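Local structure of phosphoglycerate kinase (Coxiella burnetii, 4NG4) at residues R30-V35 with L68-R73; D150-A155 with S376-A381; F232-G237 with E248-A253; Y238-S243 with E297-V302. The protein catalyses the reversible transfer of a phosphoryl group between ATP and 3-phosphoglycerate, giving 1,3-bisphosphoglycerate and ADP in glycolysis. All coordinates share one frame; numbering follows the deposited sequence.

Interaction 1. Residues R30-V35 with L68-R73; sequences REDLNV and LSHLGR
The guanidinium of Arg-30 and the imidazole of His-70 meet edge to edge, their planes turned 61° apart. NH1 of Arg-30 donates to ND1 of His-70 at 3.3 Å, and the bond lies near both planes. One face of the guanidinium is occupied by the carbonyl carbon of Ser-69; NH1 also makes a weak bond to Glu-31 O, while NE is held by Ser-161. CG of His-70 stands between the backbone N and the carbonyl carbon (chi1 67°), and the ring end comes nearer to the 30-35 segment. Farther round this ring, Asp-32 OD1, which also makes a long, weak ion pair with Arg-47, lies 3.3 Å from CE1, and Asn-34 CB approaches NE2 obliquely at the same distance.

The backbones themselves run parallel, with Glu-31 N bonded to Leu-68 O at 2.7 Å. Beyond this parallel bridge the Ser-69 hydroxyl takes over: OG accepts from Leu-33 N at 2.9 Å, and its own proton may go to Glu-31 O or to His-70 O. The buried oxygen thus pins the turn that follows the strand. Asn-34 closes the far end, its OD1 accepting from Gly-72 N at 2.9 Å with the donor 39° out of the carbonyl plane.

Strands 26-31 and 64-69 are neighbours in a parallel sheet, linked by a beta-alpha-beta crossover through helix 46-60. The loops at their C-terminal ends hold Asp-32, Leu-33, Asn-34 and His-70 to Arg-73, residues among those predicted to bind the substrate, probably 3-phosphoglycerate, in the N-terminal domain of phosphoglycerate kinase.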
loop_
_atom_site.group_PDB
_atom_site.type_symbol
_atom_site.label_atom_id
_atom_site.label_comp_id
_atom_site.label_asym_id
_atom_site.label_seq_id
_atom_site.Cartn_x
_atom_site.Cartn_y
_atom_site.Cartn_z
ATOM N N ARG A 30 14.990 10.969 0.733
ATOM C CA ARG A 30 14.149 10.493 -0.361
ATOM C C ARG A 30 12.701 10.455 0.109
ATOM O O ARG A 30 12.334 9.689 1.014
ATOM C CB ARG A 30 14.590 9.103 -0.824
ATOM C CG ARG A 30 13.751 8.504 -1.986
ATOM C CD ARG A 30 14.058 9.147 -3.306
ATOM N NE ARG A 30 13.532 8.386 -4.437
ATOM C CZ ARG A 30 12.280 8.447 -4.889
ATOM N NH1 ARG A 30 11.382 9.225 -4.306
ATOM N NH2 ARG A 30 11.919 7.696 -5.920
ATOM N N GLU A 31 11.875 11.269 -0.534
ATOM C CA GLU A 31 10.460 11.357 -0.212
ATOM C C GLU A 31 9.604 11.006 -1.443
ATOM O O GLU A 31 10.101 10.941 -2.569
ATOM C CB GLU A 31 10.133 12.767 0.268
ATOM C CG GLU A 31 10.906 13.215 1.508
ATOM C CD GLU A 31 10.305 12.723 2.805
ATOM O OE1 GLU A 31 9.232 12.097 2.763
ATOM O OE2 GLU A 31 10.914 12.975 3.879
ATOM N N ASP A 32 8.321 10.748 -1.187
ATOM C CA ASP A 32 7.306 10.510 -2.209
ATOM C C ASP A 32 6.466 11.781 -2.264
ATOM O O ASP A 32 5.480 11.926 -1.567
ATOM C CB ASP A 32 6.465 9.274 -1.860
ATOM C CG ASP A 32 5.406 8.943 -2.918
ATOM O OD1 ASP A 32 5.306 9.627 -3.961
ATOM O OD2 ASP A 32 4.643 7.972 -2.711
ATOM N N LEU A 33 6.911 12.717 -3.084
ATOM C CA LEU A 33 6.202 13.977 -3.336
ATOM C C LEU A 33 5.513 13.942 -4.709
ATOM O O LEU A 33 5.235 14.985 -5.278
ATOM C CB LEU A 33 7.205 15.140 -3.275
ATOM C CG LEU A 33 8.194 15.087 -2.100
ATOM C CD1 LEU A 33 9.050 16.360 -2.042
ATOM C CD2 LEU A 33 7.474 14.856 -0.770
ATOM N N ASN A 34 5.240 12.729 -5.203
ATOM C CA ASN A 34 4.674 12.458 -6.542
ATOM C C ASN A 34 3.190 12.813 -6.595
ATOM O O ASN A 34 2.338 11.944 -6.634
ATOM C CB ASN A 34 4.890 10.962 -6.892
ATOM C CG ASN A 34 4.396 10.585 -8.267
ATOM O OD1 ASN A 34 4.425 11.372 -9.188
ATOM N ND2 ASN A 34 3.950 9.357 -8.408
ATOM N N VAL A 35 2.905 14.100 -6.605
ATOM C CA VAL A 35 1.544 14.594 -6.481
ATOM C C VAL A 35 0.818 14.614 -7.826
ATOM O O VAL A 35 1.450 14.774 -8.859
ATOM C CB VAL A 35 1.525 16.015 -5.863
ATOM C CG1 VAL A 35 2.130 15.993 -4.462
ATOM C CG2 VAL A 35 2.268 16.991 -6.757
ATOM N N LEU A 68 14.791 14.731 -1.952
ATOM C CA LEU A 68 14.842 13.938 -3.176
ATOM C C LEU A 68 13.466 13.311 -3.466
ATOM O O LEU A 68 12.810 12.821 -2.552
ATOM C CB LEU A 68 15.909 12.861 -3.008
ATOM C CG LEU A 68 16.740 12.482 -4.223
ATOM C CD1 LEU A 68 17.507 13.683 -4.826
ATOM C CD2 LEU A 68 17.677 11.366 -3.806
ATOM N N SER A 69 13.009 13.366 -4.712
ATOM C CA SER A 69 11.713 12.775 -5.064
ATOM C C SER A 69 11.534 12.480 -6.547
ATOM O O SER A 69 12.267 12.980 -7.397
ATOM C CB SER A 69 10.543 13.654 -4.618
ATOM O OG SER A 69 9.326 12.931 -4.715
ATOM N N HIS A 70 10.547 11.637 -6.836
ATOM C CA HIS A 70 10.189 11.347 -8.204
ATOM C C HIS A 70 8.936 12.148 -8.531
ATOM O O HIS A 70 8.343 12.751 -7.643
ATOM C CB HIS A 70 10.007 9.839 -8.429
ATOM C CG HIS A 70 8.843 9.249 -7.701
ATOM N ND1 HIS A 70 8.863 8.993 -6.348
ATOM C CD2 HIS A 70 7.622 8.859 -8.142
ATOM C CE1 HIS A 70 7.707 8.467 -5.985
ATOM N NE2 HIS A 70 6.933 8.383 -7.053
ATOM N N LEU A 71 8.573 12.195 -9.814
ATOM C CA LEU A 71 7.321 12.821 -10.257
ATOM C C LEU A 71 6.965 12.260 -11.616
ATOM O O LEU A 71 7.729 12.389 -12.559
ATOM C CB LEU A 71 7.461 14.337 -10.336
ATOM C CG LEU A 71 6.176 15.160 -10.439
ATOM C CD1 LEU A 71 6.508 16.649 -10.550
ATOM C CD2 LEU A 71 5.355 14.747 -11.620
ATOM N N GLY A 72 5.815 11.618 -11.708
ATOM C CA GLY A 72 5.390 10.998 -12.946
ATOM C C GLY A 72 6.362 9.967 -13.507
ATOM O O GLY A 72 7.132 9.335 -12.771
ATOM N N ARG A 73 6.304 9.794 -14.825
ATOM C CA ARG A 73 7.225 8.945 -15.557
ATOM C C ARG A 73 7.769 9.702 -16.770
ATOM O O ARG A 73 7.197 9.631 -17.868
ATOM C CB ARG A 73 6.512 7.679 -15.994
ATOM C CG ARG A 73 6.065 6.811 -14.830
ATOM C CD ARG A 73 5.322 5.576 -15.285
ATOM N NE ARG A 73 4.712 4.880 -14.158
ATOM C CZ ARG A 73 5.365 4.107 -13.289
ATOM N NH1 ARG A 73 6.669 3.906 -13.392
ATOM N NH2 ARG A 73 4.711 3.521 -12.305
#

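Interaction 2. Residues D150-A155 with S376-A381; sequences DAFATA and STAGGA
Apolar contacts between Phe-152 and two alanines, Ala-378 and Ala-381, carry this meeting. CG of Phe-152 stands anti to the backbone N (chi1 -175°), and the CD2-CE2-CZ side of the ring meets the two alanines. Ala-378 CB comes to the ring edge, close to its plane, 4.0 Å from CD2. Ala-381 CB lies 3.7 Å from CE2, and CZ of the same ring is 3.6 Å from the carbonyl O of Ala-381. Beside the ring, Ala-153 CB and Ala-378 CB touch at 4.4 Å.

Hydrogen bonds shape each partner rather than join them. Ala-151 O is gripped twice, by Thr-154 OG1 in the carbonyl plane on a lone pair and by Thr-154 N at 2.9 Å, which closes a tight bend from Ala-151 to Thr-154. In the 376-381 segment, Ser-376 OG accepts from Ala-378 N at 3.3 Å in an ST turn and is also bonded to Glu-181. Gly-379 then serves as N-cap of helix 380-387.

The contact spans the N-terminal and nucleotide-binding domains, consistent with the hinge region of phosphoglycerate kinases: the loop leaves strand 146-149 of one parallel sheet, whereas the 376-381 segment follows strand 374-375, an outermost strand of the other. Helix 176-190 packs against both partners through Glu-181, and its Leu-185 together with Ile-394 of helix 392-401 touches Phe-152.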
loop_
_atom_site.group_PDB
_atom_site.type_symbol
_atom_site.label_atom_id
_atom_site.label_comp_id
_atom_site.label_asym_id
_atom_site.label_seq_id
_atom_site.Cartn_x
_atom_site.Cartn_y
_atom_site.Cartn_z
ATOM N N ASP A 150 12.935 7.686 3.255
ATOM C CA ASP A 150 11.667 7.987 3.893
ATOM C C ASP A 150 10.523 7.821 2.889
ATOM O O ASP A 150 9.556 8.576 2.941
ATOM C CB ASP A 150 11.723 9.422 4.416
ATOM C CG ASP A 150 10.596 9.758 5.368
ATOM O OD1 ASP A 150 10.288 8.934 6.267
ATOM O OD2 ASP A 150 10.028 10.869 5.223
ATOM N N ALA A 151 10.629 6.826 1.998
ATOM C CA ALA A 151 9.687 6.663 0.873
ATOM C C ALA A 151 9.180 5.213 0.644
ATOM O O ALA A 151 9.482 4.583 -0.389
ATOM C CB ALA A 151 10.330 7.203 -0.397
ATOM N N PHE A 152 8.386 4.702 1.590
ATOM C CA PHE A 152 7.884 3.322 1.522
ATOM C C PHE A 152 7.111 3.010 0.228
ATOM O O PHE A 152 7.192 1.888 -0.287
ATOM C CB PHE A 152 7.009 2.996 2.741
ATOM C CG PHE A 152 6.550 1.554 2.802
ATOM C CD1 PHE A 152 7.340 0.586 3.409
ATOM C CD2 PHE A 152 5.339 1.169 2.260
ATOM C CE1 PHE A 152 6.933 -0.742 3.469
ATOM C CE2 PHE A 152 4.926 -0.150 2.322
ATOM C CZ PHE A 152 5.727 -1.109 2.925
ATOM N N ALA A 153 6.356 3.974 -0.295
ATOM C CA ALA A 153 5.622 3.763 -1.554
ATOM C C ALA A 153 6.527 3.460 -2.757
ATOM O O ALA A 153 6.042 3.034 -3.805
ATOM C CB ALA A 153 4.745 4.958 -1.865
ATOM N N THR A 154 7.830 3.682 -2.596
ATOM C CA THR A 154 8.823 3.439 -3.641
ATOM C C THR A 154 9.770 2.263 -3.319
ATOM O O THR A 154 10.476 1.778 -4.215
ATOM C CB THR A 154 9.663 4.733 -3.884
ATOM O OG1 THR A 154 10.505 5.007 -2.755
ATOM C CG2 THR A 154 8.754 5.931 -4.091
ATOM N N ALA A 155 9.768 1.807 -2.060
ATOM C CA ALA A 155 10.742 0.827 -1.556
ATOM C C ALA A 155 10.725 -0.548 -2.214
ATOM O O ALA A 155 11.688 -1.324 -2.037
ATOM C CB ALA A 155 10.564 0.640 -0.057
ATOM N N SER A 376 -3.108 2.708 4.649
ATOM C CA SER A 376 -1.955 2.787 3.747
ATOM C C SER A 376 -2.360 3.378 2.412
ATOM O O SER A 376 -3.341 2.950 1.810
ATOM C CB SER A 376 -1.337 1.411 3.509
ATOM O OG SER A 376 -0.212 1.534 2.654
ATOM N N THR A 377 -1.579 4.349 1.950
ATOM C CA THR A 377 -1.791 4.982 0.657
ATOM C C THR A 377 -0.731 4.498 -0.348
ATOM O O THR A 377 -0.614 5.034 -1.447
ATOM C CB THR A 377 -1.769 6.519 0.807
ATOM O OG1 THR A 377 -0.561 6.911 1.465
ATOM C CG2 THR A 377 -2.959 7.002 1.626
ATOM N N ALA A 378 -0.011 3.440 0.023
ATOM C CA ALA A 378 1.160 2.957 -0.720
ATOM C C ALA A 378 0.855 2.095 -1.963
ATOM O O ALA A 378 1.654 2.069 -2.901
ATOM C CB ALA A 378 2.083 2.191 0.218
ATOM N N GLY A 379 -0.268 1.390 -1.980
ATOM C CA GLY A 379 -0.610 0.565 -3.129
ATOM C C GLY A 379 0.243 -0.690 -3.258
ATOM O O GLY A 379 -0.015 -1.693 -2.597
ATOM N N GLY A 380 1.258 -0.642 -4.116
ATOM C CA GLY A 380 2.060 -1.826 -4.443
ATOM C C GLY A 380 3.034 -2.272 -3.367
ATOM O O GLY A 380 3.193 -3.470 -3.120
ATOM N N ALA A 381 3.702 -1.314 -2.737
ATOM C CA ALA A 381 4.654 -1.627 -1.683
ATOM C C ALA A 381 3.909 -2.161 -0.481
ATOM O O ALA A 381 4.398 -3.054 0.196
ATOM C CB ALA A 381 5.465 -0.415 -1.309
#

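Interaction 3. Residues F232-G237 with E248-A253; sequences FLKAQG and EWLDAA
Leu-250, the first residue of helix 250-263, reaches across to Lys-234 and Ala-235 near the end of helix 227-235. Trp-249, just before it, is the N-cap residue, and its carbonyl receives the N-H of Ala-253 in the opening turn. The CD2 branch of Leu-250 touches the aliphatic part of Lys-234 obliquely, 4.0 Å from CG, and lies equally close to the backbone N of Ala-235. The charged end of that lysine is engaged by Asn-247, in the connection between the two helices. The carbonyl O of Leu-250 in turn lies 3.5 Å from Ala-235 CB, and the CA atoms of Ala-235 and Leu-250 are 5.0 Å apart.

These are two successive helices in the nucleotide-binding domain of phosphoglycerate kinase. The first follows strand 221-226 of the parallel sheet and finishes in a Schellman motif, in which Gly-237 adopts a positive phi and its N bonds back to Lys-234 O, while Tyr-238 N probably bonds to Leu-233 O; the chain then loops round to lay the second helix against it.

One turn after Leu-250, Ala-253 again directs its methyl at the first helix. Its CB stands over the centre of the Phe-232 ring, 3.9 Å from the centroid and 13° off the normal, a CH-pi contact over the face. The same methyl meets Ala-235 CB at 4.0 Å, so it sits between a flat ring and a small side chain. Ala-253 O approaches Phe-232 CE1 obliquely, on the same side of the ring as the methyl.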
loop_
_atom_site.group_PDB
_atom_site.type_symbol
_atom_site.label_atom_id
_atom_site.label_comp_id
_atom_site.label_asym_id
_atom_site.label_seq_id
_atom_site.Cartn_x
_atom_site.Cartn_y
_atom_site.Cartn_z
ATOM N N PHE A 232 -13.115 -19.405 -5.321
ATOM C CA PHE A 232 -13.036 -20.430 -4.280
ATOM C C PHE A 232 -14.308 -21.278 -4.206
ATOM O O PHE A 232 -14.247 -22.516 -4.125
ATOM C CB PHE A 232 -12.730 -19.805 -2.917
ATOM C CG PHE A 232 -11.261 -19.591 -2.659
ATOM C CD1 PHE A 232 -10.502 -20.591 -2.094
ATOM C CD2 PHE A 232 -10.664 -18.396 -2.963
ATOM C CE1 PHE A 232 -9.162 -20.412 -1.843
ATOM C CE2 PHE A 232 -9.338 -18.200 -2.728
ATOM C CZ PHE A 232 -8.573 -19.218 -2.163
ATOM N N LEU A 233 -15.449 -20.600 -4.241
ATOM C CA LEU A 233 -16.740 -21.256 -4.291
ATOM C C LEU A 233 -16.863 -22.243 -5.476
ATOM O O LEU A 233 -17.561 -23.258 -5.388
ATOM C CB LEU A 233 -17.839 -20.194 -4.381
ATOM C CG LEU A 233 -18.180 -19.271 -3.192
ATOM C CD1 LEU A 233 -19.336 -18.331 -3.549
ATOM C CD2 LEU A 233 -18.551 -20.071 -1.960
ATOM N N LYS A 234 -16.200 -21.944 -6.587
ATOM C CA LYS A 234 -16.274 -22.792 -7.772
ATOM C C LYS A 234 -15.264 -23.954 -7.686
ATOM O O LYS A 234 -15.534 -25.068 -8.176
ATOM C CB LYS A 234 -16.046 -21.940 -9.023
ATOM C CG LYS A 234 -16.090 -22.692 -10.347
ATOM C CD LYS A 234 -16.600 -21.777 -11.410
ATOM C CE LYS A 234 -16.193 -22.181 -12.794
ATOM N NZ LYS A 234 -16.682 -21.074 -13.705
ATOM N N ALA A 235 -14.118 -23.705 -7.049
ATOM C CA ALA A 235 -13.178 -24.782 -6.696
ATOM C C ALA A 235 -13.830 -25.798 -5.788
ATOM O O ALA A 235 -13.506 -26.962 -5.873
ATOM C CB ALA A 235 -11.934 -24.222 -6.025
ATOM N N GLN A 236 -14.741 -25.355 -4.925
ATOM C CA GLN A 236 -15.495 -26.253 -4.042
ATOM C C GLN A 236 -16.635 -27.007 -4.732
ATOM O O GLN A 236 -17.211 -27.918 -4.157
ATOM C CB GLN A 236 -16.054 -25.484 -2.842
ATOM C CG GLN A 236 -14.982 -25.081 -1.834
ATOM C CD GLN A 236 -15.511 -25.045 -0.422
ATOM O OE1 GLN A 236 -16.699 -24.784 -0.170
ATOM N NE2 GLN A 236 -14.634 -25.321 0.512
ATOM N N GLY A 237 -16.973 -26.612 -5.947
ATOM C CA GLY A 237 -17.966 -27.332 -6.735
ATOM C C GLY A 237 -19.346 -26.691 -6.780
ATOM O O GLY A 237 -20.283 -27.295 -7.276
ATOM N N GLU A 248 -8.560 -20.776 -14.421
ATOM C CA GLU A 248 -7.201 -21.301 -14.486
ATOM C C GLU A 248 -6.527 -21.420 -13.130
ATOM O O GLU A 248 -5.445 -22.003 -13.027
ATOM C CB GLU A 248 -6.356 -20.501 -15.484
ATOM C CG GLU A 248 -6.358 -21.162 -16.872
ATOM C CD GLU A 248 -6.014 -20.220 -17.984
ATOM O OE1 GLU A 248 -5.560 -19.104 -17.695
ATOM O OE2 GLU A 248 -6.194 -20.600 -19.155
ATOM N N TRP A 249 -7.191 -20.907 -12.095
ATOM C CA TRP A 249 -6.663 -20.920 -10.732
ATOM C C TRP A 249 -7.552 -21.726 -9.780
ATOM O O TRP A 249 -7.387 -21.647 -8.564
ATOM C CB TRP A 249 -6.506 -19.473 -10.232
ATOM C CG TRP A 249 -5.412 -18.737 -10.931
ATOM C CD1 TRP A 249 -5.472 -18.129 -12.146
ATOM C CD2 TRP A 249 -4.078 -18.547 -10.458
ATOM N NE1 TRP A 249 -4.254 -17.573 -12.463
ATOM C CE2 TRP A 249 -3.383 -17.816 -11.440
ATOM C CE3 TRP A 249 -3.408 -18.921 -9.295
ATOM C CZ2 TRP A 249 -2.063 -17.448 -11.290
ATOM C CZ3 TRP A 249 -2.098 -18.563 -9.152
ATOM C CH2 TRP A 249 -1.434 -17.833 -10.143
ATOM N N LEU A 250 -8.469 -22.521 -10.328
ATOM C CA LEU A 250 -9.335 -23.364 -9.502
ATOM C C LEU A 250 -8.521 -24.405 -8.730
ATOM O O LEU A 250 -8.765 -24.637 -7.552
ATOM C CB LEU A 250 -10.396 -24.055 -10.354
ATOM C CG LEU A 250 -11.320 -23.100 -11.119
ATOM C CD1 LEU A 250 -12.218 -23.878 -12.120
ATOM C CD2 LEU A 250 -12.120 -22.201 -10.169
ATOM N N ASP A 251 -7.562 -25.040 -9.393
ATOM C CA ASP A 251 -6.660 -25.962 -8.710
ATOM C C ASP A 251 -5.864 -25.261 -7.607
ATOM O O ASP A 251 -5.626 -25.842 -6.543
ATOM C CB ASP A 251 -5.680 -26.610 -9.697
ATOM C CG ASP A 251 -6.354 -27.558 -10.659
ATOM O OD1 ASP A 251 -7.548 -27.854 -10.470
ATOM O OD2 ASP A 251 -5.675 -28.015 -11.599
ATOM N N ALA A 252 -5.444 -24.028 -7.874
ATOM C CA ALA A 252 -4.694 -23.246 -6.890
ATOM C C ALA A 252 -5.577 -22.953 -5.688
ATOM O O ALA A 252 -5.175 -23.159 -4.544
ATOM C CB ALA A 252 -4.190 -21.954 -7.497
ATOM N N ALA A 253 -6.790 -22.491 -5.967
ATOM C CA ALA A 253 -7.756 -22.153 -4.927
ATOM C C ALA A 253 -8.129 -23.379 -4.094
ATOM O O ALA A 253 -8.292 -23.291 -2.878
ATOM C CB ALA A 253 -8.997 -21.532 -5.545
#

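Interaction 4. Residues Y238-S243 with E297-V302; sequences YSIGKS and ESIFDV
The side chain of Ser-243 meets the backbone of strand 298-300 with its hydroxyl. CB lies 3.7 Å from Ile-299 N; one bond further, OG, placed anti to the carbonyl carbon (chi1 -55°), accepts the N-H of Ile-299 at 2.8 Å and donates its own proton to Ile-240 O at 2.6 Å. OG also lies 3.4 Å from Ser-298 CA and 3.5 Å from Ile-299 CG1. Through this one hydroxyl the strand is tied to the turn, and Ile-240 O is gripped twice, since Ser-243 N bonds to it as well.

That second bond closes a type II' beta turn from Ile-240 to Ser-243, with Gly-241 at its second position. The turn presents Lys-242 N to Glu-297 O at 2.9 Å, the donor tilted 21° from the carbonyl plane. Ile-240 CG2 and Ile-299 CD1 touch at 4.1 Å, the two side chains crossing at about a right angle.

Strand 298-300 is an outer strand of a small antiparallel sheet that leads into the nucleotide site: Ile-299 lines the ADP pocket and its carbonyl makes a weak hydrogen bond to adenine N6, while Asp-301 belongs to the magnesium site.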
loop_
_atom_site.group_PDB
_atom_site.type_symbol
_atom_site.label_atom_id
_atom_site.label_comp_id
_atom_site.label_asym_id
_atom_site.label_seq_id
_atom_site.Cartn_x
_atom_site.Cartn_y
_atom_site.Cartn_z
ATOM N N TYR A 238 -19.474 -25.472 -6.258
ATOM C CA TYR A 238 -20.722 -24.722 -6.377
ATOM C C TYR A 238 -20.869 -24.221 -7.810
ATOM O O TYR A 238 -19.880 -24.102 -8.533
ATOM C CB TYR A 238 -20.778 -23.540 -5.400
ATOM C CG TYR A 238 -20.695 -23.915 -3.935
ATOM C CD1 TYR A 238 -21.806 -24.379 -3.248
ATOM C CD2 TYR A 238 -19.508 -23.788 -3.233
ATOM C CE1 TYR A 238 -21.729 -24.710 -1.898
ATOM C CE2 TYR A 238 -19.416 -24.106 -1.892
ATOM C CZ TYR A 238 -20.524 -24.566 -1.221
ATOM O OH TYR A 238 -20.405 -24.889 0.126
ATOM N N SER A 239 -22.116 -23.957 -8.198
ATOM C CA SER A 239 -22.447 -23.293 -9.456
ATOM C C SER A 239 -22.592 -21.785 -9.219
ATOM O O SER A 239 -23.252 -21.370 -8.270
ATOM C CB SER A 239 -23.756 -23.859 -10.018
ATOM O OG SER A 239 -23.621 -25.239 -10.304
ATOM N N ILE A 240 -21.973 -20.966 -10.063
ATOM C CA ILE A 240 -22.065 -19.520 -9.907
ATOM C C ILE A 240 -22.351 -18.753 -11.205
ATOM O O ILE A 240 -22.081 -17.560 -11.292
ATOM C CB ILE A 240 -20.803 -18.968 -9.208
ATOM C CG1 ILE A 240 -19.573 -19.068 -10.109
ATOM C CG2 ILE A 240 -20.553 -19.732 -7.916
ATOM C CD1 ILE A 240 -18.296 -18.709 -9.410
ATOM N N GLY A 241 -22.934 -19.421 -12.192
ATOM C CA GLY A 241 -23.398 -18.757 -13.421
ATOM C C GLY A 241 -22.299 -18.016 -14.161
ATOM O O GLY A 241 -21.245 -18.568 -14.448
ATOM N N LYS A 242 -22.535 -16.743 -14.447
ATOM C CA LYS A 242 -21.584 -15.925 -15.161
ATOM C C LYS A 242 -20.742 -15.070 -14.221
ATOM O O LYS A 242 -20.047 -14.169 -14.662
ATOM C CB LYS A 242 -22.334 -15.070 -16.187
ATOM C CG LYS A 242 -23.037 -15.918 -17.285
ATOM C CD LYS A 242 -23.980 -15.124 -18.211
ATOM C CE LYS A 242 -24.683 -16.090 -19.193
ATOM N NZ LYS A 242 -25.761 -15.500 -20.036
ATOM N N SER A 243 -20.756 -15.374 -12.927
ATOM C CA SER A 243 -19.915 -14.636 -11.955
ATOM C C SER A 243 -18.466 -14.584 -12.381
ATOM O O SER A 243 -17.967 -15.524 -12.983
ATOM C CB SER A 243 -19.971 -15.258 -10.545
ATOM O OG SER A 243 -21.300 -15.371 -10.076
ATOM N N GLU A 297 -27.002 -15.635 -13.955
ATOM C CA GLU A 297 -26.886 -14.643 -12.901
ATOM C C GLU A 297 -25.419 -14.548 -12.512
ATOM O O GLU A 297 -24.628 -15.418 -12.854
ATOM C CB GLU A 297 -27.667 -15.075 -11.672
ATOM C CG GLU A 297 -29.134 -15.253 -11.889
ATOM C CD GLU A 297 -29.855 -15.618 -10.599
ATOM O OE1 GLU A 297 -29.652 -16.749 -10.068
ATOM O OE2 GLU A 297 -30.629 -14.765 -10.127
ATOM N N SER A 298 -25.062 -13.496 -11.783
ATOM C CA SER A 298 -23.690 -13.321 -11.318
ATOM C C SER A 298 -23.736 -12.825 -9.885
ATOM O O SER A 298 -24.657 -12.097 -9.506
ATOM C CB SER A 298 -22.947 -12.294 -12.186
ATOM O OG SER A 298 -23.239 -12.433 -13.562
ATOM N N ILE A 299 -22.735 -13.203 -9.098
ATOM C CA ILE A 299 -22.640 -12.758 -7.710
ATOM C C ILE A 299 -21.948 -11.401 -7.628
ATOM O O ILE A 299 -20.808 -11.265 -8.045
ATOM C CB ILE A 299 -21.864 -13.764 -6.858
ATOM C CG1 ILE A 299 -22.599 -15.123 -6.855
ATOM C CG2 ILE A 299 -21.698 -13.235 -5.431
ATOM C CD1 ILE A 299 -21.839 -16.245 -6.144
ATOM N N PHE A 300 -22.645 -10.403 -7.082
ATOM C CA PHE A 300 -22.098 -9.054 -6.911
ATOM C C PHE A 300 -21.890 -8.624 -5.450
ATOM O O PHE A 300 -21.322 -7.566 -5.178
ATOM C CB PHE A 300 -23.015 -8.046 -7.590
ATOM C CG PHE A 300 -23.255 -8.322 -9.057
ATOM C CD1 PHE A 300 -22.202 -8.549 -9.917
ATOM C CD2 PHE A 300 -24.536 -8.331 -9.570
ATOM C CE1 PHE A 300 -22.419 -8.779 -11.259
ATOM C CE2 PHE A 300 -24.758 -8.560 -10.902
ATOM C CZ PHE A 300 -23.692 -8.785 -11.751
ATOM N N ASP A 301 -22.356 -9.426 -4.506
ATOM C CA ASP A 301 -22.210 -9.085 -3.094
ATOM C C ASP A 301 -22.477 -10.309 -2.251
ATOM O O ASP A 301 -23.074 -11.268 -2.720
ATOM C CB ASP A 301 -23.186 -7.957 -2.684
ATOM C CG ASP A 301 -22.630 -7.041 -1.577
ATOM O OD1 ASP A 301 -21.454 -7.206 -1.151
ATOM O OD2 ASP A 301 -23.393 -6.143 -1.126
ATOM N N VAL A 302 -22.014 -10.269 -1.008
ATOM C CA VAL A 302 -22.390 -11.258 -0.012
ATOM C C VAL A 302 -23.789 -10.955 0.474
ATOM O O VAL A 302 -24.309 -9.856 0.282
ATOM C CB VAL A 302 -21.472 -11.214 1.224
ATOM C CG1 VAL A 302 -20.023 -11.525 0.842
ATOM C CG2 VAL A 302 -21.588 -9.848 1.916
#

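The four contacts follow the two-domain architecture of phosphoglycerate kinase: interaction 1 lies in the N-terminal domain, 3 and 4 in the nucleotide domain, and 2 across the two. Interactions 1 and 2 have centres 11 Å apart and touch, since strand 146-149 lies beside strand 26-31 in the six-stranded parallel sheet. Interaction 3 uses helix 227-235 and interaction 4 the loop that leaves it, the two touching at Leu-233 and Lys-234. Interactions 1 and 3 lie about 40 Å apart between centres. Along the chain interaction 1 closes first; interactions 3 and 4 then cross each other inside the long loop closed by interaction 2, which joins the two lobes whose hinge-bending brings the substrates together in this family.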